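Local coordinates for protein deseasin MCP-01 (Pseudoalteromonas sp., PDB 3VV3) that degrades collagen as a bacterial serine protease of the subtilisin family, probably through a Ser-His-Asp catalytic triad, at residues 33-38 against 126-131; 107-112 against 272-277; 180-185 against 215-220. All coordinates share one frame; numbering follows the deposited sequence.

Contact 1 (33-38 against 126-131)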
ATOM      1  N   GLU A  33      -9.939 -22.548  17.231  1.00 10.69           N
ATOM      2  CA  GLU A  33      -9.472 -23.403  18.308  1.00 12.15           C
ATOM      3  C   GLU A  33      -9.091 -22.542  19.513  1.00 12.39           C
ATOM      4  O   GLU A  33      -9.486 -22.825  20.645  1.00 12.22           O
ATOM      5  CB  GLU A  33      -8.294 -24.256  17.840  1.00 12.09           C
ATOM      6  CG  GLU A  33      -8.664 -25.348  16.819  1.00 13.40           C
ATOM      7  CD  GLU A  33      -8.832 -24.853  15.383  1.00 16.19           C
ATOM      8  OE1 GLU A  33      -8.664 -23.636  15.116  1.00 10.22           O
ATOM      9  OE2 GLU A  33      -9.140 -25.703  14.508  1.00 13.00           O
ATOM     10  N   ALA A  34      -8.342 -21.470  19.266  1.00 10.68           N
ATOM     11  CA  ALA A  34      -7.929 -20.585  20.351  1.00  9.68           C
ATOM     12  C   ALA A  34      -9.137 -19.998  21.072  1.00 10.35           C
ATOM     13  O   ALA A  34      -9.122 -19.819  22.295  1.00 12.36           O
ATOM     14  CB  ALA A  34      -7.018 -19.460  19.822  1.00  8.19           C
ATOM     15  N   TRP A  35     -10.187 -19.707  20.316  1.00  9.87           N
ATOM     16  CA  TRP A  35     -11.369 -19.077  20.894  1.00 11.49           C
ATOM     17  C   TRP A  35     -12.111 -19.974  21.883  1.00 11.60           C
ATOM     18  O   TRP A  35     -12.968 -19.504  22.617  1.00 11.61           O
ATOM     19  CB  TRP A  35     -12.316 -18.577  19.802  1.00 10.02           C
ATOM     20  CG  TRP A  35     -11.733 -17.441  19.010  1.00 10.38           C
ATOM     21  CD1 TRP A  35     -10.787 -16.546  19.435  1.00 11.69           C
ATOM     22  CD2 TRP A  35     -12.062 -17.070  17.666  1.00 10.00           C
ATOM     23  NE1 TRP A  35     -10.504 -15.647  18.431  1.00  7.83           N
ATOM     24  CE2 TRP A  35     -11.273 -15.946  17.338  1.00 10.23           C
ATOM     25  CE3 TRP A  35     -12.941 -17.585  16.703  1.00 11.16           C
ATOM     26  CZ2 TRP A  35     -11.347 -15.321  16.097  1.00  7.01           C
ATOM     27  CZ3 TRP A  35     -13.012 -16.966  15.473  1.00 11.50           C
ATOM     28  CH2 TRP A  35     -12.214 -15.841  15.176  1.00 10.60           C
ATOM     29  N   SER A  36     -11.778 -21.257  21.911  1.00 14.42           N
ATOM     30  CA  SER A  36     -12.369 -22.147  22.909  1.00 15.08           C
ATOM     31  C   SER A  36     -11.772 -21.852  24.284  1.00 19.65           C
ATOM     32  O   SER A  36     -12.360 -22.179  25.316  1.00 18.39           O
ATOM     33  CB  SER A  36     -12.161 -23.618  22.524  1.00 15.82           C
ATOM     34  OG  SER A  36     -10.800 -23.996  22.635  1.00 16.07           O
ATOM     35  N   ILE A  37     -10.603 -21.215  24.286  1.00 11.69           N
ATOM     36  CA  ILE A  37      -9.913 -20.837  25.514  1.00 12.56           C
ATOM     37  C   ILE A  37     -10.244 -19.396  25.893  1.00 15.88           C
ATOM     38  O   ILE A  37     -10.582 -19.110  27.039  1.00 13.09           O
ATOM     39  CB  ILE A  37      -8.387 -20.987  25.360  1.00 10.79           C
ATOM     40  CG1 ILE A  37      -8.017 -22.440  25.034  1.00 12.66           C
ATOM     41  CG2 ILE A  37      -7.650 -20.492  26.610  1.00 10.43           C
ATOM     42  CD1 ILE A  37      -6.559 -22.628  24.626  1.00 13.52           C
ATOM     43  N   SER A  38     -10.141 -18.491  24.922  1.00  9.74           N
ATOM     44  CA  SER A  38     -10.449 -17.088  25.153  1.00 10.28           C
ATOM     45  C   SER A  38     -10.832 -16.402  23.851  1.00  9.30           C
ATOM     46  O   SER A  38     -10.247 -16.688  22.803  1.00 10.32           O
ATOM     47  CB  SER A  38      -9.245 -16.365  25.758  1.00 11.84           C
ATOM     48  OG  SER A  38      -9.572 -15.020  26.074  1.00  8.44           O
ATOM     49  N   VAL A 126      -8.676 -11.149  15.707  1.00  3.83           N
ATOM     50  CA  VAL A 126      -8.099 -12.207  16.529  1.00  5.66           C
ATOM     51  C   VAL A 126      -8.773 -12.179  17.905  1.00  7.85           C
ATOM     52  O   VAL A 126      -8.980 -13.226  18.528  1.00  8.08           O
ATOM     53  CB  VAL A 126      -6.572 -12.051  16.697  1.00  5.91           C
ATOM     54  CG1 VAL A 126      -6.009 -13.173  17.570  1.00  7.43           C
ATOM     55  CG2 VAL A 126      -5.874 -12.031  15.333  1.00  7.28           C
ATOM     56  N   ASN A 127      -9.101 -10.975  18.368  1.00  7.52           N
ATOM     57  CA  ASN A 127      -9.940 -10.789  19.553  1.00  7.42           C
ATOM     58  C   ASN A 127     -11.364 -10.456  19.150  1.00  9.00           C
ATOM     59  O   ASN A 127     -11.579  -9.607  18.279  1.00  7.78           O
ATOM     60  CB  ASN A 127      -9.413  -9.641  20.427  1.00  7.27           C
ATOM     61  CG  ASN A 127      -7.988  -9.860  20.879  1.00  7.88           C
ATOM     62  OD1 ASN A 127      -7.742 -10.416  21.945  1.00  8.24           O
ATOM     63  ND2 ASN A 127      -7.039  -9.437  20.056  1.00  6.19           N
ATOM     64  N   HIS A 128     -12.344 -11.113  19.777  1.00 10.06           N
ATOM     65  CA  HIS A 128     -13.739 -10.703  19.621  1.00  8.66           C
ATOM     66  C   HIS A 128     -13.991  -9.463  20.455  1.00  9.29           C
ATOM     67  O   HIS A 128     -14.802  -8.611  20.096  1.00  8.38           O
ATOM     68  CB  HIS A 128     -14.695 -11.783  20.120  1.00  9.50           C
ATOM     69  CG  HIS A 128     -14.673 -13.032  19.306  1.00 12.31           C
ATOM     70  ND1 HIS A 128     -15.741 -13.906  19.261  1.00 12.19           N
ATOM     71  CD2 HIS A 128     -13.720 -13.556  18.501  1.00 10.52           C
ATOM     72  CE1 HIS A 128     -15.439 -14.917  18.466  1.00 13.29           C
ATOM     73  NE2 HIS A 128     -14.223 -14.727  17.989  1.00 11.03           N
ATOM     74  N   ASP A 129     -13.303  -9.396  21.590  1.00  9.58           N
ATOM     75  CA  ASP A 129     -13.428  -8.288  22.530  1.00 10.51           C
ATOM     76  C   ASP A 129     -12.039  -7.817  22.946  1.00  6.87           C
ATOM     77  O   ASP A 129     -11.185  -8.626  23.298  1.00  9.41           O
ATOM     78  CB  ASP A 129     -14.211  -8.736  23.765  1.00 12.84           C
ATOM     79  CG  ASP A 129     -15.603  -9.232  23.417  1.00 15.98           C
ATOM     80  OD1 ASP A 129     -16.470  -8.395  23.091  1.00 19.18           O
ATOM     81  OD2 ASP A 129     -15.819 -10.456  23.455  1.00 23.04           O
ATOM     82  N   VAL A 130     -11.825  -6.508  22.891  1.00  9.92           N
ATOM     83  CA  VAL A 130     -10.540  -5.900  23.210  1.00  8.02           C
ATOM     84  C   VAL A 130     -10.786  -4.398  23.186  1.00  7.96           C
ATOM     85  O   VAL A 130     -11.842  -3.960  22.733  1.00  9.38           O
ATOM     86  CB  VAL A 130      -9.455  -6.306  22.169  1.00  8.25           C
ATOM     87  CG1 VAL A 130      -9.764  -5.692  20.796  1.00  9.65           C
ATOM     88  CG2 VAL A 130      -8.048  -5.929  22.643  1.00  8.83           C
ATOM     89  N   SER A 131      -9.843  -3.601  23.687  1.00  5.35           N
ATOM     90  CA  SER A 131      -9.962  -2.150  23.590  1.00  6.08           C
ATOM     91  C   SER A 131      -8.844  -1.618  22.711  1.00  6.10           C
ATOM     92  O   SER A 131      -7.676  -1.878  22.970  1.00  8.06           O
ATOM     93  CB  SER A 131      -9.899  -1.481  24.972  1.00  7.14           C
ATOM     94  OG  SER A 131     -11.036  -1.815  25.755  1.00  9.69           O
TER

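Contact 2 (107-112 against 272-277)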
ATOM      1  N   THR A 107      -7.693   1.610  10.184  1.00  4.58           N
ATOM      2  CA  THR A 107      -8.943   0.917  10.477  1.00  5.20           C
ATOM      3  C   THR A 107      -8.844  -0.539  10.054  1.00  5.98           C
ATOM      4  O   THR A 107      -9.370  -1.436  10.720  1.00  6.29           O
ATOM      5  CB  THR A 107     -10.114   1.601   9.773  1.00  8.31           C
ATOM      6  OG1 THR A 107     -10.227   2.938  10.270  1.00  5.59           O
ATOM      7  CG2 THR A 107     -11.436   0.846  10.021  1.00  6.01           C
ATOM      8  N   HIS A 108      -8.147  -0.767   8.947  1.00  3.42           N
ATOM      9  CA  HIS A 108      -7.942  -2.119   8.448  1.00  4.86           C
ATOM     10  C   HIS A 108      -7.148  -2.956   9.456  1.00  7.46           C
ATOM     11  O   HIS A 108      -7.565  -4.064   9.822  1.00  5.14           O
ATOM     12  CB  HIS A 108      -7.251  -2.080   7.077  1.00  6.29           C
ATOM     13  CG  HIS A 108      -7.361  -3.364   6.314  1.00  6.25           C
ATOM     14  ND1 HIS A 108      -6.507  -4.426   6.521  1.00  5.56           N
ATOM     15  CD2 HIS A 108      -8.231  -3.755   5.350  1.00  7.61           C
ATOM     16  CE1 HIS A 108      -6.844  -5.420   5.714  1.00  6.78           C
ATOM     17  NE2 HIS A 108      -7.886  -5.039   4.995  1.00  5.78           N
ATOM     18  N   VAL A 109      -6.017  -2.433   9.925  1.00  5.61           N
ATOM     19  CA  VAL A 109      -5.224  -3.181  10.892  1.00  5.81           C
ATOM     20  C   VAL A 109      -6.007  -3.350  12.201  1.00  4.81           C
ATOM     21  O   VAL A 109      -5.931  -4.399  12.840  1.00  5.13           O
ATOM     22  CB  VAL A 109      -3.810  -2.576  11.132  1.00  7.88           C
ATOM     23  CG1 VAL A 109      -3.063  -2.430   9.809  1.00  6.47           C
ATOM     24  CG2 VAL A 109      -3.890  -1.243  11.829  1.00 10.30           C
ATOM     25  N   SER A 110      -6.770  -2.328  12.586  1.00  3.85           N
ATOM     26  CA  SER A 110      -7.594  -2.433  13.792  1.00  4.00           C
ATOM     27  C   SER A 110      -8.598  -3.590  13.728  1.00  5.77           C
ATOM     28  O   SER A 110      -8.776  -4.328  14.703  1.00  6.01           O
ATOM     29  CB  SER A 110      -8.308  -1.107  14.084  1.00  6.35           C
ATOM     30  OG  SER A 110      -7.367  -0.078  14.354  1.00  6.21           O
ATOM     31  N   GLY A 111      -9.251  -3.750  12.580  1.00  6.08           N
ATOM     32  CA  GLY A 111     -10.214  -4.832  12.394  1.00  6.83           C
ATOM     33  C   GLY A 111      -9.588  -6.216  12.489  1.00  8.16           C
ATOM     34  O   GLY A 111     -10.215  -7.168  12.946  1.00  6.60           O
ATOM     35  N   THR A 112      -8.337  -6.335  12.068  1.00  5.31           N
ATOM     36  CA  THR A 112      -7.635  -7.610  12.184  1.00  3.87           C
ATOM     37  C   THR A 112      -7.322  -7.936  13.648  1.00  7.73           C
ATOM     38  O   THR A 112      -7.445  -9.075  14.091  1.00  6.63           O
ATOM     39  CB  THR A 112      -6.363  -7.602  11.317  1.00  5.85           C
ATOM     40  OG1 THR A 112      -6.747  -7.495   9.940  1.00  6.19           O
ATOM     41  CG2 THR A 112      -5.520  -8.878  11.526  1.00  6.75           C
ATOM     42  N   ALA A 272       0.041  -8.551   8.318  1.00  4.98           N
ATOM     43  CA  ALA A 272       0.570  -9.635   9.143  1.00  4.33           C
ATOM     44  C   ALA A 272       0.757  -9.156  10.585  1.00  5.05           C
ATOM     45  O   ALA A 272       0.448  -9.866  11.543  1.00  4.96           O
ATOM     46  CB  ALA A 272       1.906 -10.136   8.569  1.00  4.66           C
ATOM     47  N   THR A 273       1.273  -7.939  10.722  1.00  3.41           N
ATOM     48  CA  THR A 273       1.553  -7.343  12.023  1.00  4.68           C
ATOM     49  C   THR A 273       0.367  -7.389  13.005  1.00  4.65           C
ATOM     50  O   THR A 273       0.536  -7.826  14.154  1.00  4.69           O
ATOM     51  CB  THR A 273       2.117  -5.915  11.814  1.00  4.13           C
ATOM     52  OG1 THR A 273       3.363  -6.029  11.109  1.00  7.28           O
ATOM     53  CG2 THR A 273       2.360  -5.191  13.131  1.00  5.01           C
ATOM     54  N   PRO A 274      -0.831  -6.965  12.566  1.00  5.13           N
ATOM     55  CA  PRO A 274      -1.979  -6.995  13.488  1.00  5.02           C
ATOM     56  C   PRO A 274      -2.487  -8.396  13.846  1.00  6.07           C
ATOM     57  O   PRO A 274      -3.140  -8.526  14.876  1.00  5.55           O
ATOM     58  CB  PRO A 274      -3.056  -6.179  12.752  1.00  5.16           C
ATOM     59  CG  PRO A 274      -2.671  -6.272  11.306  1.00  5.67           C
ATOM     60  CD  PRO A 274      -1.156  -6.234  11.325  1.00  4.89           C
ATOM     61  N   HIS A 275      -2.210  -9.424  13.042  1.00  4.57           N
ATOM     62  CA  HIS A 275      -2.507 -10.777  13.516  1.00  4.98           C
ATOM     63  C   HIS A 275      -1.677 -11.056  14.769  1.00  5.60           C
ATOM     64  O   HIS A 275      -2.174 -11.622  15.753  1.00  5.11           O
ATOM     65  CB  HIS A 275      -2.227 -11.841  12.445  1.00  6.04           C
ATOM     66  CG  HIS A 275      -3.212 -11.833  11.316  1.00  4.83           C
ATOM     67  ND1 HIS A 275      -4.360 -12.602  11.314  1.00  8.50           N
ATOM     68  CD2 HIS A 275      -3.226 -11.134  10.157  1.00  3.03           C
ATOM     69  CE1 HIS A 275      -5.032 -12.379  10.199  1.00  4.22           C
ATOM     70  NE2 HIS A 275      -4.362 -11.493   9.478  1.00 10.76           N
ATOM     71  N   VAL A 276      -0.409 -10.643  14.725  1.00  4.18           N
ATOM     72  CA  VAL A 276       0.498 -10.847  15.852  1.00  4.89           C
ATOM     73  C   VAL A 276       0.153  -9.950  17.047  1.00  7.57           C
ATOM     74  O   VAL A 276       0.121 -10.420  18.196  1.00  5.76           O
ATOM     75  CB  VAL A 276       1.979 -10.659  15.444  1.00  3.19           C
ATOM     76  CG1 VAL A 276       2.888 -10.805  16.665  1.00  4.16           C
ATOM     77  CG2 VAL A 276       2.359 -11.674  14.367  1.00  4.88           C
ATOM     78  N   ALA A 277      -0.123  -8.675  16.790  1.00  4.94           N
ATOM     79  CA  ALA A 277      -0.540  -7.789  17.873  1.00  4.68           C
ATOM     80  C   ALA A 277      -1.838  -8.303  18.495  1.00  5.67           C
ATOM     81  O   ALA A 277      -1.998  -8.318  19.723  1.00  6.74           O
ATOM     82  CB  ALA A 277      -0.716  -6.352  17.377  1.00  5.52           C
TER

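Contact 3 (180-185 against 215-220)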
ATOM      1  N   GLN A 180      17.956   7.790  16.760  1.00  8.19           N
ATOM      2  CA  GLN A 180      18.204   7.584  18.176  1.00  9.75           C
ATOM      3  C   GLN A 180      16.988   7.989  19.002  1.00  6.87           C
ATOM      4  O   GLN A 180      16.701   7.382  20.039  1.00  9.65           O
ATOM      5  CB  GLN A 180      19.433   8.373  18.641  1.00 11.37           C
ATOM      6  CG  GLN A 180      19.884   7.982  20.039  1.00 12.88           C
ATOM      7  CD  GLN A 180      20.272   6.516  20.124  1.00 12.91           C
ATOM      8  OE1 GLN A 180      21.199   6.067  19.451  1.00 12.52           O
ATOM      9  NE2 GLN A 180      19.567   5.764  20.964  1.00 13.38           N
ATOM     10  N   ALA A 181      16.293   9.037  18.565  1.00  5.94           N
ATOM     11  CA  ALA A 181      15.097   9.494  19.263  1.00  6.59           C
ATOM     12  C   ALA A 181      14.023   8.413  19.242  1.00  7.79           C
ATOM     13  O   ALA A 181      13.346   8.184  20.245  1.00  7.66           O
ATOM     14  CB  ALA A 181      14.565  10.793  18.649  1.00 10.46           C
ATOM     15  N   LEU A 182      13.862   7.748  18.099  1.00  6.74           N
ATOM     16  CA  LEU A 182      12.868   6.674  18.005  1.00  5.53           C
ATOM     17  C   LEU A 182      13.310   5.452  18.820  1.00  5.16           C
ATOM     18  O   LEU A 182      12.507   4.850  19.547  1.00  5.61           O
ATOM     19  CB  LEU A 182      12.592   6.304  16.541  1.00  4.65           C
ATOM     20  CG  LEU A 182      11.552   5.202  16.292  1.00  5.89           C
ATOM     21  CD1 LEU A 182      10.297   5.474  17.113  1.00  4.57           C
ATOM     22  CD2 LEU A 182      11.214   5.132  14.798  1.00  6.18           C
ATOM     23  N   ALA A 183      14.584   5.086  18.706  1.00  5.82           N
ATOM     24  CA  ALA A 183      15.126   4.004  19.530  1.00  6.47           C
ATOM     25  C   ALA A 183      14.843   4.271  21.014  1.00  9.03           C
ATOM     26  O   ALA A 183      14.458   3.368  21.765  1.00  7.13           O
ATOM     27  CB  ALA A 183      16.618   3.858  19.294  1.00  8.03           C
ATOM     28  N   ASP A 184      15.053   5.516  21.431  1.00  6.62           N
ATOM     29  CA  ASP A 184      14.878   5.895  22.831  1.00  7.48           C
ATOM     30  C   ASP A 184      13.412   5.822  23.258  1.00  7.24           C
ATOM     31  O   ASP A 184      13.110   5.443  24.390  1.00  8.29           O
ATOM     32  CB  ASP A 184      15.408   7.308  23.077  1.00  9.65           C
ATOM     33  CG  ASP A 184      16.929   7.384  23.074  1.00 12.32           C
ATOM     34  OD1 ASP A 184      17.603   6.335  23.001  1.00 12.78           O
ATOM     35  OD2 ASP A 184      17.451   8.516  23.144  1.00 17.66           O
ATOM     36  N   ALA A 185      12.507   6.203  22.359  1.00  5.95           N
ATOM     37  CA  ALA A 185      11.085   6.127  22.655  1.00  6.61           C
ATOM     38  C   ALA A 185      10.692   4.663  22.839  1.00  6.25           C
ATOM     39  O   ALA A 185       9.897   4.320  23.727  1.00  6.09           O
ATOM     40  CB  ALA A 185      10.274   6.766  21.540  1.00  7.89           C
ATOM     41  N   SER A 215      11.423  -1.955  12.148  1.00  7.25           N
ATOM     42  CA  SER A 215      11.564  -3.388  12.439  1.00  7.72           C
ATOM     43  C   SER A 215      13.004  -3.807  12.759  1.00  8.98           C
ATOM     44  O   SER A 215      13.209  -4.744  13.526  1.00  9.84           O
ATOM     45  CB  SER A 215      10.967  -4.260  11.334  1.00 12.48           C
ATOM     46  OG  SER A 215      11.598  -4.010  10.103  1.00 11.00           O
ATOM     47  N   ASN A 216      13.995  -3.109  12.202  1.00  7.60           N
ATOM     48  CA  ASN A 216      15.398  -3.441  12.477  1.00  8.47           C
ATOM     49  C   ASN A 216      15.948  -2.915  13.810  1.00 10.85           C
ATOM     50  O   ASN A 216      17.088  -3.232  14.166  1.00 11.02           O
ATOM     51  CB  ASN A 216      16.328  -3.012  11.324  1.00  8.80           C
ATOM     52  CG  ASN A 216      16.526  -4.103  10.279  1.00  9.87           C
ATOM     53  OD1 ASN A 216      15.600  -4.460   9.553  1.00 10.43           O
ATOM     54  ND2 ASN A 216      17.744  -4.638  10.197  1.00 15.44           N
ATOM     55  N   TYR A 217      15.178  -2.115  14.549  1.00  6.97           N
ATOM     56  CA  TYR A 217      15.665  -1.681  15.862  1.00  7.68           C
ATOM     57  C   TYR A 217      15.958  -2.922  16.694  1.00  9.47           C
ATOM     58  O   TYR A 217      15.164  -3.859  16.703  1.00  8.76           O
ATOM     59  CB  TYR A 217      14.673  -0.760  16.577  1.00  7.36           C
ATOM     60  CG  TYR A 217      14.712   0.640  16.019  1.00  5.58           C
ATOM     61  CD1 TYR A 217      15.877   1.402  16.102  1.00  7.52           C
ATOM     62  CD2 TYR A 217      13.601   1.196  15.394  1.00  4.45           C
ATOM     63  CE1 TYR A 217      15.936   2.680  15.573  1.00  9.22           C
ATOM     64  CE2 TYR A 217      13.645   2.475  14.865  1.00  7.62           C
ATOM     65  CZ  TYR A 217      14.819   3.214  14.960  1.00  8.82           C
ATOM     66  OH  TYR A 217      14.877   4.483  14.433  1.00  9.53           O
ATOM     67  N   GLU A 218      17.106  -2.932  17.370  1.00  9.14           N
ATOM     68  CA  GLU A 218      17.541  -4.112  18.122  1.00  9.39           C
ATOM     69  C   GLU A 218      16.955  -4.195  19.538  1.00 10.62           C
ATOM     70  O   GLU A 218      17.236  -5.133  20.300  1.00  9.30           O
ATOM     71  CB  GLU A 218      19.066  -4.164  18.161  1.00 14.42           C
ATOM     72  CG  GLU A 218      19.696  -4.426  16.794  1.00 16.46           C
ATOM     73  CD  GLU A 218      21.205  -4.320  16.827  1.00 29.73           C
ATOM     74  OE1 GLU A 218      21.755  -3.997  17.900  1.00 33.79           O
ATOM     75  OE2 GLU A 218      21.843  -4.557  15.780  1.00 37.71           O
ATOM     76  N   ASN A 219      16.122  -3.217  19.880  1.00  8.36           N
ATOM     77  CA  ASN A 219      15.408  -3.224  21.147  1.00  9.79           C
ATOM     78  C   ASN A 219      14.758  -4.588  21.396  1.00 11.04           C
ATOM     79  O   ASN A 219      14.119  -5.155  20.508  1.00  7.57           O
ATOM     80  CB  ASN A 219      14.351  -2.114  21.152  1.00  7.32           C
ATOM     81  CG  ASN A 219      14.957  -0.722  21.019  1.00  7.86           C
ATOM     82  OD1 ASN A 219      14.841   0.095  21.933  1.00 12.51           O
ATOM     83  ND2 ASN A 219      15.602  -0.447  19.893  1.00  8.54           N
ATOM     84  N   ASP A 220      14.925  -5.127  22.599  1.00  9.16           N
ATOM     85  CA  ASP A 220      14.400  -6.463  22.885  1.00 11.54           C
ATOM     86  C   ASP A 220      12.874  -6.594  22.776  1.00 11.71           C
ATOM     87  O   ASP A 220      12.363  -7.691  22.538  1.00 11.65           O
ATOM     88  CB  ASP A 220      14.865  -6.956  24.255  1.00 12.77           C
ATOM     89  CG  ASP A 220      16.332  -7.349  24.272  1.00 24.47           C
ATOM     90  OD1 ASP A 220      16.842  -7.826  23.231  1.00 22.56           O
ATOM     91  OD2 ASP A 220      16.971  -7.191  25.334  1.00 22.37           O
TER

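Contact 1 (33-38 against 126-131)
The indole of W35 lies under the imidazole of H128, whose NE2 stands 3.1 Å above the indole plane and over its centre. The two rings form a T-shaped (edge-to-face) pair in the outer part of the subtilisin fold, between the end of helix 31-34 and the loop that leads from helix 105-114 into strand 131-136. Their planes meet at 72°, and the centroids of the W35 six-membered ring and the H128 ring are 4.2 Å apart. In both residues chi1 is -67°, which swings the ring to the side of its own backbone N. The two side chains cross at about a right angle. NE2 is the part of H128 closest to the indole, 3.2 Å from CD2 of W35. The loop itself is tied down next to this pair: N127 ND2 reaches the carbonyls of I113 and G278, and the backbone of H128 bonds to T39. W35 is held at its edge as well as over a face, because V126 O sits close to the indole plane and fixes the rotation of the ring. That bond, NE1 to V126 O, is 2.9 Å long and nearly straight, with an N-H...O angle of 166°.

Contact 2 (107-112 against 272-277)
Helices 105-114 and 269-284 pass each other here at a signed crossing angle of -38°, the axes of the two short segments 8.4 Å apart at closest approach, V109 and P274 having the nearest CA atoms. P274 carries the interface from the 269-284 side: its ring edge, CB and CG, points at helix 105-114 and touches both V109 and T112. CG of P274 meets CB of V109 at 3.9 Å, the two side chains crossing at about a right angle, while CB of P274 lies 3.4 Å from the backbone oxygen V109 O. Lacking an N-H, P274 also leaves its own helix kinked, since its N makes no bond to the turn before.

T112, one turn beyond V109, meets the proline ring with CB and CG2, and the same CG2 reaches H275. This methyl is anti to the backbone N (chi1 -65° for OG1), which carries it over the imidazole of H275 as well as to the proline ring. The methyl hangs 3.5 Å from the centroid of the H275 ring and only 12° off the ring normal, a CH-pi contact over the face. CD2 and NE2 are the ring atoms nearest to it. H275 leaves its helix heading away from helix 105-114, yet its ring turns back far enough to receive the methyl. I254 of strand 254-258 packs on both T112 and H275, and N170 of strand 166-171 lies against P274.

All four touching residues are buried. The packing joins two central helices of the subtilisin fold that start at H105 and just before S270, respectively, residues whose arrangement with D50 is consistent with the Ser-His-Asp catalytic triad of subtilases.

Contact 3 (180-185 against 215-220)
L182, in the first turn of helix 180-191, is the first residue of the segment to touch Y217. Its CG is anti to the backbone N (chi1 -179°), and the branch CD2 comes to 3.6 Å from CE2 of the tyrosine, the two side chains crossing at about a right angle. CG of L182 is nearly as close to the same ring atom, at 3.7 Å from CE2. CB of L182 lies 3.6 Å from the phenolic OH of Y217. L182 also packs against I150 and I153 of helix 146-161.

A183 follows and covers one face of the Y217 ring with its backbone, CA standing 4.2 Å above the plane and offset toward the rim. CB of A183 lies over the same face, 4.0 Å from CE1 of Y217, while L182 meets the CE2 side. Two successive residues of the helix thus pack on one side of the phenol. Its polar end is satisfied as well, since OH is hydrogen-bonded to the backbone N of S179 just before the helix. The rings of F178 and Y213 also meet Y217. Further along the loop, N219 leaves the backbone toward the helix and comes close to the carbonyl of A183.

D184, next in the helix, is tied within its own segment, its OD1 accepting a hydrogen bond of 2.9 Å from NE2 of Q180, which meets the carboxylate from above its plane. The arrangement is plain packing at the periphery of the alpha/beta subtilisin fold, where Y217 of the loop before strand 222-228 of the parallel sheet packs against the start of helix 180-191.

Overall arrangement
All three contacts are buried, contact 2 the most central, its centre about 4 Å from the centre of the chain, whereas contacts 1 and 3 lie about 14 and 18 Å out, on opposite sides of that centre. Contact 2 joins two helices, while contacts 1 and 3 each fasten a loop to a helix or its end. Contacts 1 and 2 touch directly: V126 N is 2.9 Å from T112 O, probably a hydrogen bond, and their segments alternate along the chain. Contact 3 stays separate, its nearest atoms about 8 Å from contact 2. The chemistry follows: an indole N-H bond and ring pair in contact 1, apolar and CH-pi packing in contact 2, and tyrosine packing in contact 3.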